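PDB 2AMU: putative superoxide reductase from Thermotoga maritima, which probably reduces superoxide to hydrogen peroxide at an iron centre, using electrons delivered by rubredoxin. Local coordinates for residues Trp67-Phe72 / Val83-Phe88. Sequence-based numbering, arbitrary orientation.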
loop_
_atom_site.group_PDB
_atom_site.type_symbol
_atom_site.label_atom_id
_atom_site.label_comp_id
_atom_site.label_asym_id
_atom_site.label_seq_id
_atom_site.Cartn_x
_atom_site.Cartn_y
_atom_site.Cartn_z
ATOM N N TRP A 67 9.417 2.965 -0.916
ATOM C CA TRP A 67 8.253 2.378 -1.485
ATOM C C TRP A 67 8.492 0.987 -2.040
ATOM O O TRP A 67 9.624 0.580 -2.292
ATOM C CB TRP A 67 7.642 3.304 -2.555
ATOM C CG TRP A 67 8.538 3.824 -3.618
ATOM C CD1 TRP A 67 9.048 5.086 -3.689
ATOM C CD2 TRP A 67 9.010 3.130 -4.800
ATOM N NE1 TRP A 67 9.813 5.211 -4.818
ATOM C CE2 TRP A 67 9.784 4.039 -5.528
ATOM C CE3 TRP A 67 8.820 1.838 -5.323
ATOM C CZ2 TRP A 67 10.399 3.698 -6.749
ATOM C CZ3 TRP A 67 9.443 1.484 -6.517
ATOM C CH2 TRP A 67 10.232 2.415 -7.217
ATOM N N ILE A 68 7.374 0.291 -2.223
ATOM C CA ILE A 68 7.276 -0.947 -2.977
ATOM C C ILE A 68 6.223 -0.695 -4.076
ATOM O O ILE A 68 5.221 -0.098 -3.799
ATOM C CB ILE A 68 6.779 -2.111 -2.066
ATOM C CG1 ILE A 68 7.913 -2.626 -1.204
ATOM C CG2 ILE A 68 6.152 -3.300 -2.902
ATOM C CD1 ILE A 68 7.465 -3.612 -0.131
ATOM N N LYS A 69 6.469 -1.167 -5.293
ATOM C CA LYS A 69 5.559 -1.104 -6.409
ATOM C C LYS A 69 5.383 -2.537 -6.914
ATOM O O LYS A 69 6.325 -3.360 -6.885
ATOM C CB LYS A 69 6.184 -0.173 -7.465
ATOM C CG LYS A 69 5.368 0.304 -8.593
ATOM C CD LYS A 69 6.143 1.407 -9.417
ATOM C CE LYS A 69 6.180 2.746 -8.726
ATOM N NZ LYS A 69 7.359 3.575 -9.054
ATOM N N VAL A 70 4.163 -2.851 -7.351
ATOM C CA VAL A 70 3.863 -4.145 -7.917
ATOM C C VAL A 70 3.375 -3.948 -9.345
ATOM O O VAL A 70 2.536 -3.088 -9.618
ATOM C CB VAL A 70 2.787 -4.945 -7.085
ATOM C CG1 VAL A 70 2.391 -6.296 -7.851
ATOM C CG2 VAL A 70 3.312 -5.209 -5.671
ATOM N N PHE A 71 3.934 -4.756 -10.238
ATOM C CA PHE A 71 3.517 -4.848 -11.629
ATOM C C PHE A 71 2.985 -6.229 -11.941
ATOM O O PHE A 71 3.426 -7.230 -11.338
ATOM C CB PHE A 71 4.711 -4.561 -12.554
ATOM C CG PHE A 71 5.173 -3.101 -12.527
ATOM C CD1 PHE A 71 4.550 -2.169 -13.295
ATOM C CD2 PHE A 71 6.232 -2.699 -11.728
ATOM C CE1 PHE A 71 4.941 -0.863 -13.295
ATOM C CE2 PHE A 71 6.621 -1.407 -11.729
ATOM C CZ PHE A 71 5.970 -0.489 -12.521
ATOM N N PHE A 72 2.043 -6.283 -12.880
ATOM C CA PHE A 72 1.575 -7.555 -13.443
ATOM C C PHE A 72 1.844 -7.568 -14.926
ATOM O O PHE A 72 1.531 -6.607 -15.651
ATOM C CB PHE A 72 0.093 -7.786 -13.167
ATOM C CG PHE A 72 -0.389 -9.137 -13.586
ATOM C CD1 PHE A 72 0.042 -10.275 -12.930
ATOM C CD2 PHE A 72 -1.298 -9.273 -14.622
ATOM C CE1 PHE A 72 -0.421 -11.559 -13.316
ATOM C CE2 PHE A 72 -1.760 -10.533 -15.004
ATOM C CZ PHE A 72 -1.306 -11.680 -14.344
ATOM N N VAL A 83 0.122 -2.514 -10.886
ATOM C CA VAL A 83 -0.865 -2.930 -9.899
ATOM C C VAL A 83 -0.991 -1.833 -8.825
ATOM O O VAL A 83 -2.084 -1.474 -8.424
ATOM C CB VAL A 83 -0.465 -4.334 -9.291
ATOM C CG1 VAL A 83 -1.260 -4.674 -8.059
ATOM C CG2 VAL A 83 -0.603 -5.436 -10.388
ATOM N N GLY A 84 0.133 -1.332 -8.340
ATOM C CA GLY A 84 0.083 -0.238 -7.416
ATOM C C GLY A 84 1.423 0.190 -6.952
ATOM O O GLY A 84 2.426 -0.481 -7.204
ATOM N N ARG A 85 1.422 1.333 -6.269
ATOM C CA ARG A 85 2.599 1.902 -5.596
ATOM C C ARG A 85 2.255 2.109 -4.137
ATOM O O ARG A 85 1.242 2.705 -3.832
ATOM C CB ARG A 85 2.981 3.228 -6.191
ATOM C CG ARG A 85 4.120 3.920 -5.499
ATOM C CD ARG A 85 4.605 5.038 -6.339
ATOM N NE ARG A 85 5.365 6.093 -5.633
ATOM C CZ ARG A 85 6.642 6.460 -5.886
ATOM N NH1 ARG A 85 7.386 5.835 -6.780
ATOM N NH2 ARG A 85 7.193 7.468 -5.214
ATOM N N TYR A 86 3.113 1.643 -3.237
ATOM C CA TYR A 86 2.753 1.600 -1.821
ATOM C C TYR A 86 3.859 2.335 -1.106
ATOM O O TYR A 86 4.955 1.849 -1.038
ATOM C CB TYR A 86 2.612 0.120 -1.376
ATOM C CG TYR A 86 1.675 -0.653 -2.306
ATOM C CD1 TYR A 86 0.304 -0.546 -2.190
ATOM C CD2 TYR A 86 2.182 -1.429 -3.363
ATOM C CE1 TYR A 86 -0.544 -1.195 -3.096
ATOM C CE2 TYR A 86 1.329 -2.113 -4.253
ATOM C CZ TYR A 86 -0.014 -1.974 -4.113
ATOM O OH TYR A 86 -0.832 -2.600 -4.991
ATOM N N GLU A 87 3.571 3.547 -0.641
ATOM C CA GLU A 87 4.613 4.444 -0.153
ATOM C C GLU A 87 4.664 4.340 1.345
ATOM O O GLU A 87 3.645 4.265 1.975
ATOM C CB GLU A 87 4.326 5.863 -0.586
ATOM C CG GLU A 87 4.414 6.085 -2.095
ATOM C CD GLU A 87 4.193 7.531 -2.487
ATOM O OE1 GLU A 87 3.965 8.386 -1.581
ATOM O OE2 GLU A 87 4.258 7.797 -3.701
ATOM N N PHE A 88 5.858 4.232 1.900
ATOM C CA PHE A 88 6.052 4.150 3.340
ATOM C C PHE A 88 6.726 5.468 3.763
ATOM O O PHE A 88 7.916 5.660 3.513
ATOM C CB PHE A 88 6.948 2.932 3.684
ATOM C CG PHE A 88 6.566 1.659 2.931
ATOM C CD1 PHE A 88 5.309 1.080 3.094
ATOM C CD2 PHE A 88 7.449 1.077 2.025
ATOM C CE1 PHE A 88 4.940 -0.053 2.373
ATOM C CE2 PHE A 88 7.080 -0.049 1.318
ATOM C CZ PHE A 88 5.828 -0.616 1.501
#
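Arg-85 lays its guanidinium over one face of the Trp-67 indole in a cation-pi contact, CZ standing 3.7 Å from the centroid of the five-membered ring, with the two planes inclined by 37°. Its chain reaches there extended from CG to NE, CG anti to the backbone N (chi1 176°), while NE makes a 2.8 Å salt bridge to Glu-87 OE2, which lies in the guanidinium plane and accepts through its anti lone pair. Lys-69 NZ comes up at the guanidinium edge, 3.2 Å from Arg-85 NH1, a like-charge approach that Glu-87 probably eases. Shortening Arg-85 to an alanine would probably strip the indole face of its stacked guanidinium and leave Glu-87 OE2 without its salt-bridge mate. This polar, partly exposed layer contrasts with the buried opposite face, where Val-70 CG2 rests 3.9 Å from Tyr-86 CE2 and Ile-68 CG1 meets the edge of the Phe-88 ring, 3.7 Å from CE2. Between the faces, paired backbone bonds join Ile-68 to Tyr-86 and Val-70 to Gly-84; Val-83 and Gly-84 both oppose Val-70 in a classic beta bulge, the Val-83 N bond to Val-70 O being weak. The two strands form an antiparallel beta hairpin. Strand 119-127 pairs with the far edge of strand 65-74, Tyr-86 OH is hydrogen-bonded to Thr-111 OG1 of strand 103-115, which packs against the apolar face, and the second subunit makes backbone hydrogen bonds to Val-83, Arg-85 and Glu-87.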